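Local coordinates for uncharacterized protein (Neisseria meningitidis MC58, PDB 2R2A) that is of unknown function but, as the N-terminal domain of a membrane-associated zonular occludens toxin (Zot) relative with a P-loop NTPase-like fold, probably binds nucleotide, at residues Val43-Thr55 and Thr183-Ser194. Residues are numbered along the deposited sequence; the frame is centred on the assembly and turned at random.
Sequences VFTNIKGLKIPHT and TLDKKVYDLYES
Tyr192 lays its ring against the bend of Ile47-Gly49, with CG anti to the backbone N (chi1 176°), a torsion that carries the ring back along the opposing chain although its CB starts away from it. The CE1 corner does the touching: it lies 3.3 Å from Lys48 O, which approaches the ring obliquely, and 3.9 Å from Ile47 CG2, the two side chains crossing at about a right angle. The backbones of Leu50 and Tyr192 themselves form a single beta bridge. Glu193 N donates to Gly49 O at 3.0 Å, and Lys51 N to Leu191 O at 2.8 Å. Gly49 O also receives the CA-H of Tyr192, while Gly49 CA-H points at Glu193 O. The bridge ties the connection between strands 43-45 and 55-58 of the central, largely parallel sheet to the closing loop of this N-terminal domain, after strand 178-181. In this P-loop NTPase-like fold that loop also runs against helix 18-28, where Tyr192 touches Thr19, the last residue of a probable Walker A motif, and Leu20 after it. Farther along, Ile52 CG1 meets Leu191 CD2, and the two CD1 methyls meet each other, with the side chains at an oblique angle; Leu191 also touches Ala27 of the helix. On the exposed side, Lys51 stretches its methylenes past the carbonyls of Leu191 and Asp190, then bends at its last torsion (chi4 69°) to give a weak hydrogen bond from NZ to Tyr189 O. Glu193 OE2 stays 4.0 Å from Lys51 NZ, beyond a salt bridge but probably close enough for a modest electrostatic attraction.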
# COMPACT_ATOMS: atom_id res chain seq x y z
N VAL A 43 9.83 6.78 3.62
CA VAL A 43 8.42 6.38 3.44
C VAL A 43 7.63 7.48 2.69
O VAL A 43 7.65 8.64 3.08
CB VAL A 43 7.74 6.04 4.80
CG1 VAL A 43 6.25 5.62 4.62
CG2 VAL A 43 8.49 4.91 5.54
N PHE A 44 6.99 7.12 1.58
CA PHE A 44 6.08 8.03 0.87
C PHE A 44 4.68 7.55 1.15
O PHE A 44 4.40 6.36 1.02
CB PHE A 44 6.34 7.98 -0.65
CG PHE A 44 7.72 8.49 -1.05
CD1 PHE A 44 8.77 7.60 -1.27
CD2 PHE A 44 7.92 9.85 -1.25
CE1 PHE A 44 10.04 8.08 -1.65
CE2 PHE A 44 9.20 10.34 -1.62
CZ PHE A 44 10.25 9.44 -1.83
N THR A 45 3.80 8.44 1.57
CA THR A 45 2.42 8.01 1.81
C THR A 45 1.45 9.15 1.71
O THR A 45 1.86 10.31 1.76
CB THR A 45 2.27 7.23 3.16
OG1 THR A 45 0.97 6.64 3.26
CG2 THR A 45 2.55 8.13 4.37
N ASN A 46 0.17 8.82 1.54
CA ASN A 46 -0.91 9.80 1.59
C ASN A 46 -1.72 9.66 2.89
O ASN A 46 -2.73 10.34 3.05
CB ASN A 46 -1.84 9.70 0.35
CG ASN A 46 -2.55 8.35 0.24
OD1 ASN A 46 -1.99 7.31 0.60
ND2 ASN A 46 -3.79 8.36 -0.28
N ILE A 47 -1.31 8.75 3.79
CA ILE A 47 -2.07 8.54 5.03
C ILE A 47 -1.97 9.77 5.94
O ILE A 47 -0.87 10.19 6.26
CB ILE A 47 -1.60 7.30 5.81
CG1 ILE A 47 -2.01 6.01 5.05
CG2 ILE A 47 -2.27 7.24 7.18
CD1 ILE A 47 -1.27 4.82 5.57
N LYS A 48 -3.11 10.31 6.36
CA LYS A 48 -3.13 11.54 7.17
C LYS A 48 -3.10 11.17 8.65
O LYS A 48 -3.64 10.14 9.05
CB LYS A 48 -4.39 12.38 6.90
CG LYS A 48 -4.55 12.91 5.48
CD LYS A 48 -3.87 14.27 5.32
CE LYS A 48 -4.05 14.84 3.90
NZ LYS A 48 -3.49 16.24 3.79
N GLY A 49 -2.43 11.99 9.44
CA GLY A 49 -2.41 11.80 10.87
C GLY A 49 -1.34 10.83 11.31
O GLY A 49 -1.26 10.47 12.48
N LEU A 50 -0.50 10.42 10.35
CA LEU A 50 0.60 9.50 10.61
C LEU A 50 1.77 10.27 11.23
O LEU A 50 2.26 11.23 10.64
CB LEU A 50 1.02 8.81 9.30
CG LEU A 50 2.15 7.80 9.44
CD1 LEU A 50 1.69 6.62 10.31
CD2 LEU A 50 2.68 7.32 8.07
N LYS A 51 2.21 9.83 12.40
CA LYS A 51 3.25 10.54 13.17
C LYS A 51 4.69 10.10 12.83
O LYS A 51 5.64 10.84 13.06
CB LYS A 51 3.03 10.35 14.67
CG LYS A 51 1.76 10.96 15.23
CD LYS A 51 1.87 11.02 16.76
CE LYS A 51 0.57 11.47 17.43
NZ LYS A 51 -0.52 10.46 17.31
N ILE A 52 4.82 8.90 12.27
CA ILE A 52 6.08 8.36 11.81
C ILE A 52 6.54 9.23 10.65
O ILE A 52 5.74 9.49 9.74
CB ILE A 52 5.85 6.89 11.32
CG1 ILE A 52 5.29 6.03 12.45
CG2 ILE A 52 7.14 6.33 10.70
CD1 ILE A 52 4.81 4.63 12.07
N PRO A 53 7.81 9.71 10.67
CA PRO A 53 8.29 10.58 9.60
C PRO A 53 8.07 9.95 8.22
O PRO A 53 8.29 8.76 8.03
CB PRO A 53 9.78 10.75 9.91
CG PRO A 53 9.84 10.60 11.38
CD PRO A 53 8.83 9.54 11.72
N HIS A 54 7.60 10.76 7.29
CA HIS A 54 7.31 10.29 5.95
C HIS A 54 7.25 11.50 5.03
O HIS A 54 7.26 12.64 5.48
CB HIS A 54 5.96 9.52 5.91
CG HIS A 54 4.79 10.36 6.31
ND1 HIS A 54 4.53 10.69 7.62
CD2 HIS A 54 3.85 10.98 5.56
CE1 HIS A 54 3.47 11.48 7.66
NE2 HIS A 54 3.04 11.67 6.43
N THR A 55 7.22 11.23 3.73
CA THR A 55 6.97 12.27 2.75
C THR A 55 5.56 12.10 2.19
O THR A 55 5.21 11.01 1.74
CB THR A 55 7.98 12.16 1.62
OG1 THR A 55 9.29 12.32 2.19
CG2 THR A 55 7.73 13.21 0.58
N THR A 183 -5.01 -8.50 14.77
CA THR A 183 -4.18 -8.10 15.91
C THR A 183 -3.55 -6.73 15.65
O THR A 183 -3.27 -6.39 14.50
CB THR A 183 -3.08 -9.18 16.20
OG1 THR A 183 -3.70 -10.38 16.68
CG2 THR A 183 -2.08 -8.72 17.19
N LEU A 184 -3.37 -5.94 16.70
CA LEU A 184 -2.72 -4.63 16.59
C LEU A 184 -1.63 -4.49 17.62
O LEU A 184 -1.69 -5.11 18.69
CB LEU A 184 -3.72 -3.47 16.79
CG LEU A 184 -4.80 -3.31 15.70
CD1 LEU A 184 -5.72 -2.15 16.01
CD2 LEU A 184 -4.19 -3.13 14.32
N ASP A 185 -0.68 -3.60 17.33
CA ASP A 185 0.29 -3.15 18.36
C ASP A 185 -0.47 -2.27 19.34
O ASP A 185 -1.15 -1.33 18.94
CB ASP A 185 1.40 -2.33 17.69
CG ASP A 185 2.59 -2.07 18.61
OD1 ASP A 185 2.41 -1.42 19.67
OD2 ASP A 185 3.70 -2.54 18.27
N LYS A 186 -0.39 -2.56 20.63
CA LYS A 186 -1.15 -1.76 21.59
C LYS A 186 -0.69 -0.29 21.66
O LYS A 186 -1.41 0.56 22.19
CB LYS A 186 -1.14 -2.44 22.98
CG LYS A 186 0.23 -2.61 23.58
CD LYS A 186 0.19 -3.20 25.00
CE LYS A 186 -0.01 -4.73 24.97
NZ LYS A 186 0.47 -5.37 26.24
N LYS A 187 0.48 0.02 21.12
CA LYS A 187 0.95 1.41 21.06
C LYS A 187 0.64 2.09 19.73
O LYS A 187 1.20 3.14 19.42
CB LYS A 187 2.46 1.48 21.36
CG LYS A 187 2.78 0.91 22.71
CD LYS A 187 4.19 1.25 23.15
CE LYS A 187 4.45 0.58 24.48
NZ LYS A 187 3.20 0.54 25.32
N VAL A 188 -0.27 1.50 18.95
CA VAL A 188 -0.51 1.98 17.60
C VAL A 188 -0.90 3.47 17.60
O VAL A 188 -0.48 4.23 16.75
CB VAL A 188 -1.55 1.10 16.82
CG1 VAL A 188 -2.92 1.24 17.42
CG2 VAL A 188 -1.57 1.47 15.35
N TYR A 189 -1.70 3.90 18.57
CA TYR A 189 -2.10 5.31 18.61
C TYR A 189 -1.01 6.31 19.03
O TYR A 189 -1.20 7.54 18.91
CB TYR A 189 -3.35 5.49 19.44
CG TYR A 189 -4.60 5.10 18.68
CD1 TYR A 189 -5.02 5.85 17.58
CD2 TYR A 189 -5.34 3.98 19.04
CE1 TYR A 189 -6.16 5.53 16.87
CE2 TYR A 189 -6.51 3.64 18.34
CZ TYR A 189 -6.91 4.43 17.26
OH TYR A 189 -8.04 4.11 16.56
N ASP A 190 0.13 5.81 19.49
CA ASP A 190 1.28 6.68 19.74
C ASP A 190 1.91 7.13 18.42
O ASP A 190 2.71 8.07 18.39
CB ASP A 190 2.33 5.94 20.59
CG ASP A 190 1.83 5.61 22.00
OD1 ASP A 190 0.78 6.16 22.42
OD2 ASP A 190 2.50 4.81 22.68
N LEU A 191 1.52 6.45 17.34
CA LEU A 191 2.12 6.65 16.03
C LEU A 191 1.13 7.21 15.00
O LEU A 191 1.52 7.55 13.88
CB LEU A 191 2.64 5.30 15.52
CG LEU A 191 3.75 4.59 16.30
CD1 LEU A 191 4.02 3.24 15.64
CD2 LEU A 191 5.01 5.41 16.29
N TYR A 192 -0.14 7.31 15.40
CA TYR A 192 -1.23 7.59 14.46
C TYR A 192 -2.40 8.25 15.18
O TYR A 192 -2.70 7.91 16.32
CB TYR A 192 -1.69 6.30 13.76
CG TYR A 192 -2.88 6.48 12.83
CD1 TYR A 192 -2.74 7.11 11.61
CD2 TYR A 192 -4.15 6.04 13.19
CE1 TYR A 192 -3.81 7.29 10.76
CE2 TYR A 192 -5.25 6.21 12.32
CZ TYR A 192 -5.05 6.84 11.10
OH TYR A 192 -6.10 7.07 10.23
N GLU A 193 -3.04 9.21 14.51
CA GLU A 193 -4.29 9.85 14.96
C GLU A 193 -5.20 9.97 13.71
O GLU A 193 -4.74 10.39 12.65
CB GLU A 193 -3.98 11.22 15.56
CG GLU A 193 -4.67 11.49 16.91
CD GLU A 193 -4.11 12.71 17.65
OE1 GLU A 193 -4.19 13.83 17.10
OE2 GLU A 193 -3.61 12.55 18.79
N SER A 194 -6.46 9.56 13.81
CA SER A 194 -7.40 9.68 12.67
C SER A 194 -8.33 10.89 12.78
O SER A 194 -7.98 11.89 13.40
CB SER A 194 -8.26 8.42 12.55
OG SER A 194 -9.07 8.28 13.70